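Local structure of VIN1 (Oscarella pearsei, 6BFI) at residues K384-A389 with A401-K406; C213-K218 with L460-N465; R679-W684 with L694-A699; D690-V695 with D809-S814; K133-C138 with V248-T253. The protein probably binds actin filaments and may play a part in cell-cell adhesion, as a sponge member of the vinculin/alpha-catenin family. All coordinates share one frame; numbering follows the deposited sequence.

Contact 1 of 5, residues K384-A389 with A401-K406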
# COMPACT_ATOMS: atom_id res chain seq x y z
N LYS A 384 20.50 -5.20 -22.69
CA LYS A 384 21.91 -5.11 -23.03
C LYS A 384 22.15 -5.56 -24.47
O LYS A 384 22.94 -4.94 -25.20
CB LYS A 384 22.75 -5.94 -22.06
CG LYS A 384 24.24 -5.88 -22.32
CD LYS A 384 24.75 -4.45 -22.21
CE LYS A 384 26.24 -4.37 -22.45
NZ LYS A 384 26.74 -2.97 -22.38
N ALA A 385 21.48 -6.63 -24.89
CA ALA A 385 21.57 -7.06 -26.28
C ALA A 385 21.03 -6.00 -27.23
O ALA A 385 21.56 -5.83 -28.34
CB ALA A 385 20.82 -8.38 -26.47
N LEU A 386 20.00 -5.26 -26.82
CA LEU A 386 19.49 -4.18 -27.65
C LEU A 386 20.48 -3.03 -27.74
O LEU A 386 20.72 -2.48 -28.82
CB LEU A 386 18.15 -3.68 -27.11
CG LEU A 386 17.56 -2.46 -27.82
CD1 LEU A 386 17.20 -2.78 -29.26
CD2 LEU A 386 16.36 -1.92 -27.07
N GLU A 387 21.09 -2.65 -26.61
CA GLU A 387 22.08 -1.58 -26.63
C GLU A 387 23.28 -1.95 -27.49
O GLU A 387 23.80 -1.12 -28.25
CB GLU A 387 22.53 -1.23 -25.21
CG GLU A 387 23.42 0.01 -25.14
CD GLU A 387 24.15 0.14 -23.82
OE1 GLU A 387 24.67 -0.88 -23.32
OE2 GLU A 387 24.20 1.26 -23.27
N ASP A 388 23.74 -3.21 -27.40
CA ASP A 388 24.83 -3.65 -28.25
C ASP A 388 24.41 -3.70 -29.71
O ASP A 388 25.24 -3.45 -30.60
CB ASP A 388 25.34 -5.02 -27.80
CG ASP A 388 25.94 -4.99 -26.41
OD1 ASP A 388 26.35 -3.89 -25.97
OD2 ASP A 388 26.02 -6.05 -25.76
N ALA A 389 23.14 -4.02 -29.99
CA ALA A 389 22.66 -4.01 -31.36
C ALA A 389 22.66 -2.60 -31.93
O ALA A 389 22.97 -2.40 -33.11
CB ALA A 389 21.26 -4.62 -31.44
N ALA A 401 18.48 -5.69 -39.13
CA ALA A 401 17.77 -6.90 -38.76
C ALA A 401 18.07 -7.30 -37.32
O ALA A 401 17.15 -7.63 -36.55
CB ALA A 401 18.13 -8.04 -39.72
N ASN A 402 19.35 -7.28 -36.94
CA ASN A 402 19.72 -7.56 -35.56
C ASN A 402 19.04 -6.59 -34.60
O ASN A 402 18.50 -7.00 -33.57
CB ASN A 402 21.24 -7.48 -35.40
CG ASN A 402 21.96 -8.66 -36.03
OD1 ASN A 402 21.35 -9.47 -36.72
ND2 ASN A 402 23.26 -8.74 -35.81
N PHE A 403 19.04 -5.30 -34.94
CA PHE A 403 18.42 -4.31 -34.06
C PHE A 403 16.92 -4.55 -33.94
O PHE A 403 16.36 -4.42 -32.85
CB PHE A 403 18.70 -2.90 -34.58
CG PHE A 403 18.14 -1.83 -33.69
CD1 PHE A 403 18.85 -1.37 -32.60
CD2 PHE A 403 16.89 -1.28 -33.95
CE1 PHE A 403 18.34 -0.39 -31.78
CE2 PHE A 403 16.37 -0.30 -33.13
CZ PHE A 403 17.10 0.15 -32.05
N ALA A 404 16.26 -4.90 -35.04
CA ALA A 404 14.83 -5.17 -35.00
C ALA A 404 14.54 -6.37 -34.11
O ALA A 404 13.64 -6.33 -33.26
CB ALA A 404 14.30 -5.40 -36.41
N GLN A 405 15.30 -7.46 -34.28
CA GLN A 405 15.05 -8.66 -33.50
C GLN A 405 15.29 -8.42 -32.02
O GLN A 405 14.47 -8.80 -31.17
CB GLN A 405 15.91 -9.81 -34.01
CG GLN A 405 15.65 -11.13 -33.30
CD GLN A 405 15.80 -12.33 -34.20
OE1 GLN A 405 16.81 -12.48 -34.90
NE2 GLN A 405 14.80 -13.19 -34.21
N LYS A 406 16.41 -7.78 -31.68
CA LYS A 406 16.69 -7.48 -30.28
C LYS A 406 15.65 -6.52 -29.70
O LYS A 406 15.31 -6.62 -28.51
CB LYS A 406 18.09 -6.89 -30.12
CG LYS A 406 19.22 -7.79 -30.60
CD LYS A 406 19.33 -9.05 -29.75
CE LYS A 406 20.50 -9.91 -30.20
NZ LYS A 406 20.67 -11.10 -29.32
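A389 and F403 bring two helix backbones unusually near each other, their CA atoms 5.0 Å apart, and L386 and K406 do the same at 5.1 Å between CA atoms. The segments run antiparallel at 160°, their axes closing to 8.7 Å. The alanine at A389 leaves room for the approach to F403, its CB resting 3.9 Å from the CA of F403, while the K406 chain runs alongside A385 and A389. That chain is bent at the second torsion (chi2 -65°), which takes CD to 3.7 Å from the CB of A385, while its CG lies 3.9 Å from the CB of A389. A charged residue thus serves here through its methylene groups. On the other flank L386 turns its CD1 over one face of the F403 ring, a CH-pi contact 4.1 Å from CD1 to the ring centroid and 29° off the normal. No hydrogen bond joins the two segments. The ring also packs on A456, R457 and L460 of helix 452-460, and E387 pairs with K476 of helix 466-493. Helices 381-390 and 399-427, consecutive and antiparallel, form a helical hairpin, as in the all-helical bundles of the vinculin family.

Contact 2 of 5, residues C213-K218 with L460-N465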
# COMPACT_ATOMS: atom_id res chain seq x y z
N CYS A 213 19.77 18.55 -30.24
CA CYS A 213 20.61 19.59 -30.84
C CYS A 213 21.75 18.98 -31.65
O CYS A 213 22.15 19.55 -32.67
CB CYS A 213 21.17 20.51 -29.76
SG CYS A 213 19.92 21.42 -28.82
N LEU A 214 22.28 17.84 -31.22
CA LEU A 214 23.34 17.22 -32.00
C LEU A 214 22.81 16.53 -33.25
O LEU A 214 23.49 16.53 -34.28
CB LEU A 214 24.13 16.23 -31.15
CG LEU A 214 25.00 16.83 -30.03
CD1 LEU A 214 26.16 15.90 -29.71
CD2 LEU A 214 25.50 18.22 -30.40
N VAL A 215 21.60 15.95 -33.19
CA VAL A 215 21.07 15.24 -34.36
C VAL A 215 20.32 16.13 -35.33
O VAL A 215 19.91 15.65 -36.40
CB VAL A 215 20.12 14.09 -33.95
CG1 VAL A 215 20.83 13.11 -33.02
CG2 VAL A 215 18.85 14.63 -33.33
N ILE A 216 20.13 17.41 -35.02
CA ILE A 216 19.44 18.28 -35.97
C ILE A 216 20.33 18.62 -37.17
O ILE A 216 19.82 19.02 -38.22
CB ILE A 216 18.93 19.56 -35.27
CG1 ILE A 216 17.93 20.30 -36.17
CG2 ILE A 216 20.09 20.47 -34.90
CD1 ILE A 216 16.77 19.44 -36.62
N VAL A 217 21.64 18.45 -37.05
CA VAL A 217 22.57 18.83 -38.11
C VAL A 217 22.88 17.61 -38.98
O VAL A 217 23.83 17.63 -39.77
CB VAL A 217 23.87 19.42 -37.52
CG1 VAL A 217 24.53 20.38 -38.51
CG2 VAL A 217 23.58 20.13 -36.20
N LYS A 218 22.08 16.56 -38.86
CA LYS A 218 22.35 15.33 -39.60
C LYS A 218 22.08 15.47 -41.09
O LYS A 218 22.57 14.65 -41.87
CB LYS A 218 21.54 14.17 -39.03
CG LYS A 218 22.02 13.72 -37.66
CD LYS A 218 23.52 13.46 -37.68
CE LYS A 218 24.15 13.76 -36.33
NZ LYS A 218 23.49 13.00 -35.23
N LEU A 460 21.43 3.92 -33.08
CA LEU A 460 21.65 3.06 -34.24
C LEU A 460 21.89 3.87 -35.51
O LEU A 460 22.72 3.49 -36.35
CB LEU A 460 20.44 2.14 -34.43
CG LEU A 460 20.47 1.24 -35.68
CD1 LEU A 460 21.51 0.14 -35.53
CD2 LEU A 460 19.10 0.67 -35.97
N GLU A 461 21.19 4.99 -35.67
CA GLU A 461 21.28 5.80 -36.87
C GLU A 461 22.15 7.04 -36.68
O GLU A 461 22.08 7.98 -37.49
CB GLU A 461 19.88 6.20 -37.34
CG GLU A 461 19.10 5.03 -37.95
CD GLU A 461 17.69 4.92 -37.41
OE1 GLU A 461 17.11 5.96 -37.04
OE2 GLU A 461 17.16 3.79 -37.36
N ASN A 462 22.99 7.06 -35.64
CA ASN A 462 23.90 8.17 -35.39
C ASN A 462 25.14 7.65 -34.67
O ASN A 462 25.38 7.97 -33.50
CB ASN A 462 23.22 9.26 -34.56
CG ASN A 462 22.26 10.10 -35.39
OD1 ASN A 462 22.62 10.58 -36.46
ND2 ASN A 462 21.04 10.28 -34.89
N PRO A 463 25.96 6.84 -35.35
CA PRO A 463 27.07 6.17 -34.65
C PRO A 463 28.04 7.11 -33.96
O PRO A 463 28.33 6.93 -32.77
CB PRO A 463 27.76 5.38 -35.78
CG PRO A 463 26.75 5.30 -36.88
CD PRO A 463 25.97 6.57 -36.80
N GLY A 464 28.55 8.12 -34.66
CA GLY A 464 29.55 9.00 -34.09
C GLY A 464 29.00 10.07 -33.17
O GLY A 464 29.57 11.16 -33.08
N ASN A 465 27.90 9.78 -32.48
CA ASN A 465 27.24 10.73 -31.59
C ASN A 465 27.38 10.24 -30.16
O ASN A 465 26.73 9.27 -29.76
CB ASN A 465 25.78 10.92 -31.97
CG ASN A 465 25.14 12.12 -31.30
OD1 ASN A 465 25.66 12.64 -30.31
ND2 ASN A 465 24.01 12.56 -31.84
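N465 and N462 meet the end of helix 185-215 from a type I beta turn, N462 to N465, that links helix 452-460 to helix 466-493; a helix terminus thus packs against an interhelical turn far away in sequence. The two asparagines and K218 bury most of the surface. N465 has its CG anti to the backbone N (chi1 -167°), and its amide lies across the helix end: OD1 sits 3.4 Å from CD1 of L214, and ND2 is 3.4 Å from CG1 of V215. The same OD1 caps helix 466-493 through weak bonds to the N atoms of A467 and A468, which probably fixes the turn of the amide. N462 reaches tip to tip with K218, whose chain bends at its second, third and fourth torsions and wraps about OD1, CD lying 3.3 Å from that oxygen. The ammonium NZ of K218 gives OD1 of N462 a weak hydrogen bond of 2.9 Å. On the other branch, ND2 of N462 donates to the carbonyl oxygen of S222. An alanine in place of N462 would probably leave both the K218 ammonium and the S222 carbonyl without this mate. The methyl CG1 of V215 touches both amides, crossing each side chain at about a right angle, and ND2 of N462 stands 3.4 Å from that carbon.

Contact 3 of 5, residues R679-W684 with L694-A699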
# COMPACT_ATOMS: atom_id res chain seq x y z
N ARG A 679 -18.16 -8.69 14.59
CA ARG A 679 -18.23 -10.03 14.02
C ARG A 679 -16.85 -10.55 13.64
O ARG A 679 -16.59 -11.75 13.74
CB ARG A 679 -19.16 -10.03 12.81
CG ARG A 679 -19.67 -11.40 12.43
CD ARG A 679 -20.95 -11.29 11.63
NE ARG A 679 -22.01 -10.60 12.36
CZ ARG A 679 -22.38 -9.34 12.13
NH1 ARG A 679 -21.79 -8.64 11.17
NH2 ARG A 679 -23.35 -8.79 12.85
N GLU A 680 -15.95 -9.66 13.20
CA GLU A 680 -14.59 -10.08 12.92
C GLU A 680 -13.89 -10.57 14.18
O GLU A 680 -13.20 -11.60 14.17
CB GLU A 680 -13.80 -8.94 12.28
CG GLU A 680 -12.35 -9.28 11.95
CD GLU A 680 -12.22 -10.30 10.83
OE1 GLU A 680 -13.15 -10.38 9.99
OE2 GLU A 680 -11.20 -11.02 10.80
N ALA A 681 -14.06 -9.85 15.29
CA ALA A 681 -13.42 -10.24 16.54
C ALA A 681 -14.16 -11.34 17.29
O ALA A 681 -13.58 -11.96 18.18
CB ALA A 681 -13.26 -9.02 17.45
N ASP A 682 -15.42 -11.61 16.94
CA ASP A 682 -16.23 -12.54 17.72
C ASP A 682 -15.85 -13.99 17.47
O ASP A 682 -16.07 -14.83 18.35
CB ASP A 682 -17.72 -12.33 17.41
CG ASP A 682 -18.63 -13.06 18.38
OD1 ASP A 682 -18.27 -13.17 19.58
OD2 ASP A 682 -19.70 -13.54 17.95
N GLN A 683 -15.29 -14.30 16.31
CA GLN A 683 -14.90 -15.67 16.01
C GLN A 683 -13.70 -16.14 16.82
O GLN A 683 -13.37 -17.33 16.78
CB GLN A 683 -14.61 -15.82 14.51
CG GLN A 683 -13.67 -14.77 13.94
CD GLN A 683 -13.48 -14.91 12.44
OE1 GLN A 683 -13.53 -16.01 11.90
NE2 GLN A 683 -13.27 -13.79 11.77
N TRP A 684 -13.05 -15.24 17.56
CA TRP A 684 -11.94 -15.58 18.44
C TRP A 684 -12.39 -15.53 19.90
O TRP A 684 -13.16 -14.65 20.29
CB TRP A 684 -10.77 -14.62 18.24
CG TRP A 684 -10.34 -14.47 16.82
CD1 TRP A 684 -10.76 -13.52 15.94
CD2 TRP A 684 -9.41 -15.30 16.11
NE1 TRP A 684 -10.15 -13.70 14.73
CE2 TRP A 684 -9.32 -14.79 14.80
CE3 TRP A 684 -8.65 -16.42 16.46
CZ2 TRP A 684 -8.49 -15.36 13.84
CZ3 TRP A 684 -7.83 -16.99 15.50
CH2 TRP A 684 -7.76 -16.45 14.20
N LEU A 694 -10.28 -5.51 23.61
CA LEU A 694 -10.33 -4.09 23.28
C LEU A 694 -11.17 -3.84 22.03
O LEU A 694 -11.92 -2.86 21.97
CB LEU A 694 -8.91 -3.54 23.08
CG LEU A 694 -7.89 -3.71 24.20
CD1 LEU A 694 -6.63 -2.93 23.90
CD2 LEU A 694 -8.48 -3.30 25.55
N VAL A 695 -11.05 -4.72 21.04
CA VAL A 695 -11.76 -4.51 19.78
C VAL A 695 -13.26 -4.72 19.97
O VAL A 695 -14.08 -3.95 19.44
CB VAL A 695 -11.19 -5.41 18.69
CG1 VAL A 695 -12.05 -5.35 17.46
CG2 VAL A 695 -9.77 -4.99 18.35
N LYS A 696 -13.65 -5.76 20.71
CA LYS A 696 -15.07 -5.97 20.98
C LYS A 696 -15.66 -4.80 21.76
O LYS A 696 -16.74 -4.30 21.42
CB LYS A 696 -15.27 -7.28 21.75
CG LYS A 696 -15.61 -8.48 20.88
CD LYS A 696 -15.81 -9.72 21.73
CE LYS A 696 -16.32 -10.88 20.90
NZ LYS A 696 -16.48 -12.12 21.71
N GLN A 697 -14.96 -4.35 22.80
CA GLN A 697 -15.42 -3.19 23.56
C GLN A 697 -15.57 -1.97 22.65
O GLN A 697 -16.55 -1.22 22.75
CB GLN A 697 -14.45 -2.89 24.70
CG GLN A 697 -14.88 -1.79 25.64
CD GLN A 697 -15.83 -2.27 26.73
OE1 GLN A 697 -16.56 -3.25 26.56
NE2 GLN A 697 -15.81 -1.58 27.87
N MET A 698 -14.61 -1.77 21.74
CA MET A 698 -14.68 -0.64 20.82
C MET A 698 -15.89 -0.75 19.90
O MET A 698 -16.53 0.25 19.57
CB MET A 698 -13.39 -0.54 20.02
CG MET A 698 -13.26 0.74 19.20
SD MET A 698 -11.66 0.87 18.39
CE MET A 698 -10.56 0.49 19.75
N ALA A 699 -16.21 -1.98 19.47
CA ALA A 699 -17.39 -2.18 18.64
C ALA A 699 -18.67 -1.84 19.41
O ALA A 699 -19.55 -1.14 18.88
CB ALA A 699 -17.44 -3.62 18.13
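D682 and K696 form the polar grip of this contact, a salt bridge of 3.0 Å from NZ of K696 to OD1 of D682. The ammonium comes to the anti lone pair of OD1, away from the other carboxylate oxygen. Beside it lies an apolar patch, where the CB of A681 meets CG1 of V695 at 3.9 Å and CG of K696 at 4.2 Å. The lysine touches at its base and again at its tip: beyond CG its chain is extended, and its CE passes 3.6 Å from the CA of D682. D682 has its CG anti to the backbone N (chi1 -169°), which places the carboxylate carbon on the K696 side, and R659, a second cation, pairs with the same OD1. An alanine in place of K696 would probably take one cation from OD1 of D682, leaving R659 to balance that oxygen, and open a gap beside A681. Further out, V695 packs on V807 and L736, and W684 meets W832 edge to face. The consecutive helices 669-682 and 690-710 run roughly antiparallel as a helical hairpin, pinned here by the alanine and the salt bridge, consistent with the helical tail bundle of the vinculin family.

Contact 4 of 5, residues D690-V695 with D809-S814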
# COMPACT_ATOMS: atom_id res chain seq x y z
N ASP A 690 -5.93 -9.90 24.88
CA ASP A 690 -6.53 -8.62 25.22
C ASP A 690 -6.92 -7.80 24.00
O ASP A 690 -7.79 -6.93 24.10
CB ASP A 690 -5.56 -7.82 26.10
CG ASP A 690 -5.18 -8.56 27.37
OD1 ASP A 690 -6.01 -9.33 27.89
OD2 ASP A 690 -4.03 -8.38 27.84
N LEU A 691 -6.29 -8.06 22.84
CA LEU A 691 -6.62 -7.32 21.63
C LEU A 691 -8.07 -7.54 21.23
O LEU A 691 -8.80 -6.58 20.91
CB LEU A 691 -5.68 -7.72 20.50
CG LEU A 691 -5.70 -6.90 19.20
CD1 LEU A 691 -4.31 -6.84 18.60
CD2 LEU A 691 -6.67 -7.48 18.18
N ILE A 692 -8.52 -8.80 21.25
CA ILE A 692 -9.91 -9.11 20.93
C ILE A 692 -10.85 -8.42 21.91
O ILE A 692 -11.93 -7.95 21.54
CB ILE A 692 -10.12 -10.63 20.91
CG1 ILE A 692 -9.25 -11.27 19.81
CG2 ILE A 692 -11.58 -10.98 20.69
CD1 ILE A 692 -9.50 -10.69 18.43
N SER A 693 -10.44 -8.33 23.18
CA SER A 693 -11.27 -7.67 24.18
C SER A 693 -11.41 -6.18 23.87
O SER A 693 -12.52 -5.64 23.86
CB SER A 693 -10.66 -7.87 25.57
OG SER A 693 -10.29 -9.22 25.77
N LEU A 694 -10.28 -5.51 23.61
CA LEU A 694 -10.33 -4.09 23.28
C LEU A 694 -11.17 -3.84 22.03
O LEU A 694 -11.92 -2.86 21.97
CB LEU A 694 -8.91 -3.54 23.08
CG LEU A 694 -7.89 -3.71 24.20
CD1 LEU A 694 -6.63 -2.93 23.90
CD2 LEU A 694 -8.48 -3.30 25.55
N VAL A 695 -11.05 -4.72 21.04
CA VAL A 695 -11.76 -4.51 19.78
C VAL A 695 -13.26 -4.72 19.97
O VAL A 695 -14.08 -3.95 19.44
CB VAL A 695 -11.19 -5.41 18.69
CG1 VAL A 695 -12.05 -5.35 17.46
CG2 VAL A 695 -9.77 -4.99 18.35
N ASP A 809 -8.92 -4.47 9.90
CA ASP A 809 -7.65 -4.82 9.26
C ASP A 809 -6.52 -4.93 10.28
O ASP A 809 -5.55 -5.66 10.04
CB ASP A 809 -7.31 -3.80 8.18
CG ASP A 809 -8.26 -3.87 6.99
OD1 ASP A 809 -8.67 -4.99 6.63
OD2 ASP A 809 -8.58 -2.80 6.43
N VAL A 810 -6.63 -4.23 11.41
CA VAL A 810 -5.63 -4.37 12.47
C VAL A 810 -5.79 -5.71 13.18
O VAL A 810 -4.80 -6.30 13.61
CB VAL A 810 -5.72 -3.18 13.45
CG1 VAL A 810 -5.03 -3.50 14.76
CG2 VAL A 810 -5.10 -1.94 12.83
N ILE A 811 -7.02 -6.21 13.30
CA ILE A 811 -7.21 -7.56 13.82
C ILE A 811 -6.48 -8.56 12.94
O ILE A 811 -5.62 -9.33 13.41
CB ILE A 811 -8.71 -7.91 13.91
CG1 ILE A 811 -9.47 -6.91 14.76
CG2 ILE A 811 -8.89 -9.32 14.46
CD1 ILE A 811 -10.96 -7.14 14.71
N ARG A 812 -6.79 -8.55 11.64
CA ARG A 812 -6.17 -9.54 10.76
C ARG A 812 -4.65 -9.38 10.70
O ARG A 812 -3.91 -10.37 10.76
CB ARG A 812 -6.78 -9.44 9.36
CG ARG A 812 -8.27 -9.76 9.33
CD ARG A 812 -8.83 -9.71 7.92
NE ARG A 812 -10.27 -9.90 7.91
CZ ARG A 812 -11.02 -9.91 6.81
NH1 ARG A 812 -10.45 -9.73 5.62
NH2 ARG A 812 -12.33 -10.10 6.89
N ALA A 813 -4.17 -8.13 10.60
CA ALA A 813 -2.73 -7.90 10.52
C ALA A 813 -2.03 -8.29 11.82
O ALA A 813 -0.86 -8.69 11.79
CB ALA A 813 -2.45 -6.44 10.18
N SER A 814 -2.72 -8.18 12.95
CA SER A 814 -2.12 -8.60 14.22
C SER A 814 -2.04 -10.12 14.30
O SER A 814 -1.03 -10.67 14.75
CB SER A 814 -2.93 -8.04 15.39
OG SER A 814 -3.01 -6.63 15.33
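I811 presses against V695, I692 and L691 where helix 786-817 runs beside helix 690-710 in the C-terminal helical bundle, the local axes antiparallel at 175° and 11.2 Å apart. Apolar packing dominates. The CG1 atom of I811 is anti to its carbonyl carbon, and the CD1 that it carries meets CG1 of V695 at 3.5 Å, tighter than usual van der Waals contact. The two side chains cross at a slant, and CG2 of V695 lies 4.1 Å from CG1 of I811. The other branch of the isoleucine, CG2, faces CD1 of I692 at 4.2 Å, so the two arms of one residue serve two neighbours. L691 adds a looser touch, its CD2 standing 4.4 Å from CA of I811. Outside the pair, L739 and I743 of helix 718-745 also touch L691.

A second kind of contact sets a polar group against a hydrocarbon, L691 against the buried S814. The hydroxyl of the serine turns back to its own helix and appears to donate to the carbonyl of V810, although the 2.5 Å from OG to that oxygen is short enough to make the bond's geometry doubtful. Across the contact the same OG lies 3.5 Å from CD1 of L691, and this methyl also stands 3.7 Å from CB of S814.

Contact 5 of 5, residues K133-C138 with V248-T253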
# COMPACT_ATOMS: atom_id res chain seq x y z
N LYS A 133 -0.99 30.31 -4.03
CA LYS A 133 0.38 30.72 -4.36
C LYS A 133 1.19 29.55 -4.90
O LYS A 133 1.81 29.65 -5.98
CB LYS A 133 1.05 31.33 -3.14
CG LYS A 133 2.51 31.71 -3.35
CD LYS A 133 3.27 31.71 -2.04
CE LYS A 133 3.32 30.31 -1.44
NZ LYS A 133 3.99 29.33 -2.34
N MET A 134 1.21 28.44 -4.17
CA MET A 134 1.99 27.27 -4.59
C MET A 134 1.57 26.80 -5.98
O MET A 134 2.41 26.62 -6.87
CB MET A 134 1.83 26.14 -3.57
CG MET A 134 2.04 26.57 -2.13
SD MET A 134 2.22 25.18 -0.99
CE MET A 134 2.70 26.04 0.51
N VAL A 135 0.26 26.61 -6.17
CA VAL A 135 -0.26 26.19 -7.47
C VAL A 135 0.12 27.19 -8.56
O VAL A 135 0.39 26.80 -9.70
CB VAL A 135 -1.79 25.99 -7.38
CG1 VAL A 135 -2.40 25.80 -8.77
CG2 VAL A 135 -2.11 24.80 -6.50
N LYS A 136 0.16 28.48 -8.22
CA LYS A 136 0.61 29.48 -9.18
C LYS A 136 2.04 29.19 -9.64
O LYS A 136 2.32 29.15 -10.85
CB LYS A 136 0.50 30.87 -8.55
CG LYS A 136 1.13 32.01 -9.34
CD LYS A 136 0.95 33.32 -8.58
CE LYS A 136 1.76 34.45 -9.19
NZ LYS A 136 1.67 35.69 -8.36
N VAL A 137 2.95 28.97 -8.69
CA VAL A 137 4.34 28.64 -9.06
C VAL A 137 4.38 27.40 -9.94
O VAL A 137 4.99 27.40 -11.03
CB VAL A 137 5.19 28.47 -7.79
CG1 VAL A 137 6.54 27.85 -8.15
CG2 VAL A 137 5.38 29.80 -7.08
N CYS A 138 3.74 26.32 -9.49
CA CYS A 138 3.75 25.07 -10.25
C CYS A 138 3.21 25.26 -11.66
O CYS A 138 3.72 24.67 -12.62
CB CYS A 138 2.94 24.00 -9.52
SG CYS A 138 3.54 23.59 -7.86
N VAL A 248 -2.65 17.15 -5.49
CA VAL A 248 -2.50 16.81 -4.09
C VAL A 248 -2.39 18.06 -3.23
O VAL A 248 -2.87 18.08 -2.09
CB VAL A 248 -1.28 15.88 -3.90
CG1 VAL A 248 -1.11 15.51 -2.44
CG2 VAL A 248 -1.43 14.63 -4.76
N LEU A 249 -1.77 19.12 -3.76
CA LEU A 249 -1.69 20.38 -3.04
C LEU A 249 -3.07 20.92 -2.68
O LEU A 249 -3.23 21.57 -1.64
CB LEU A 249 -0.92 21.42 -3.87
CG LEU A 249 0.59 21.51 -3.66
CD1 LEU A 249 1.22 22.43 -4.70
CD2 LEU A 249 0.90 22.00 -2.26
N GLN A 250 -4.07 20.66 -3.52
CA GLN A 250 -5.40 21.23 -3.36
C GLN A 250 -6.36 20.30 -2.63
O GLN A 250 -7.53 20.66 -2.44
CB GLN A 250 -5.98 21.60 -4.72
CG GLN A 250 -5.21 22.71 -5.43
CD GLN A 250 -5.74 22.99 -6.82
OE1 GLN A 250 -6.22 22.09 -7.51
NE2 GLN A 250 -5.65 24.25 -7.25
N LEU A 251 -5.91 19.12 -2.20
CA LEU A 251 -6.76 18.22 -1.44
C LEU A 251 -6.87 18.71 -0.00
O LEU A 251 -5.86 18.97 0.66
CB LEU A 251 -6.21 16.79 -1.47
CG LEU A 251 -6.42 16.03 -2.78
CD1 LEU A 251 -5.95 14.59 -2.64
CD2 LEU A 251 -7.89 16.08 -3.19
N THR A 252 -8.11 18.84 0.48
CA THR A 252 -8.39 19.23 1.85
C THR A 252 -9.21 18.17 2.57
O THR A 252 -9.98 18.48 3.48
CB THR A 252 -9.10 20.58 1.91
OG1 THR A 252 -10.36 20.49 1.23
CG2 THR A 252 -8.25 21.66 1.24
N THR A 253 -9.06 16.91 2.16
CA THR A 253 -9.88 15.82 2.66
C THR A 253 -9.01 14.66 3.12
O THR A 253 -7.90 14.46 2.62
CB THR A 253 -10.86 15.32 1.59
OG1 THR A 253 -10.14 14.98 0.40
CG2 THR A 253 -11.90 16.40 1.27
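L249 wedges its two methyls against M134 and C138, and there the contact is tight. Its CD2 lies 3.7 Å from the sulfur SD of M134, while CD1 reaches CB of M134 at 3.9 Å and SG of C138 at 4.1 Å. The methionine chain is extended beyond CG and crosses the leucine at about a right angle, so that the leucine fork meets both the base and the sulfur of one side chain. All three residues are buried, and V174 and M171 of helix 154-178 also pack on M134 and C138 respectively. The contact thus fastens the last turn of helix 224-249 to the long helix 102-145, with helices 154-178 and 185-215 close by, an arrangement consistent with the four-helix bundles of the vinculin head. The other flank faces solvent, for Q250 is exposed and V135 partly so. V135 stands well back from L249, with 4.4 Å from its CG2 to CB of the leucine. Its main partner is Q250, which has already left the helix; the glutamine chain runs out extended across the valine, also at about a right angle, and brings NE2 against both methyls of V135, 3.7 Å from CG2.

Contacts 2 to 5 are buried, while contact 1 is only partly so, and contact 5 keeps one solvent-facing flank. Contacts 3 and 4 are neighbours: their centres lie about 7 Å apart, they share L694 and V695 on helix 690-710, and the salt bridge from E680 to R812 joins them. Contacts 1 and 2 also touch, through F403 and A389 against L460, contact 1 being nested within the chain loop closed by contact 2. Contact 5 stands apart, its centre about 38 Å from that of contact 4, the nearest. Contacts 1, 4 and 5 rest on apolar packing, contact 3 adds a salt bridge, and contact 2, at an interhelical turn, relies on amides and a lysine.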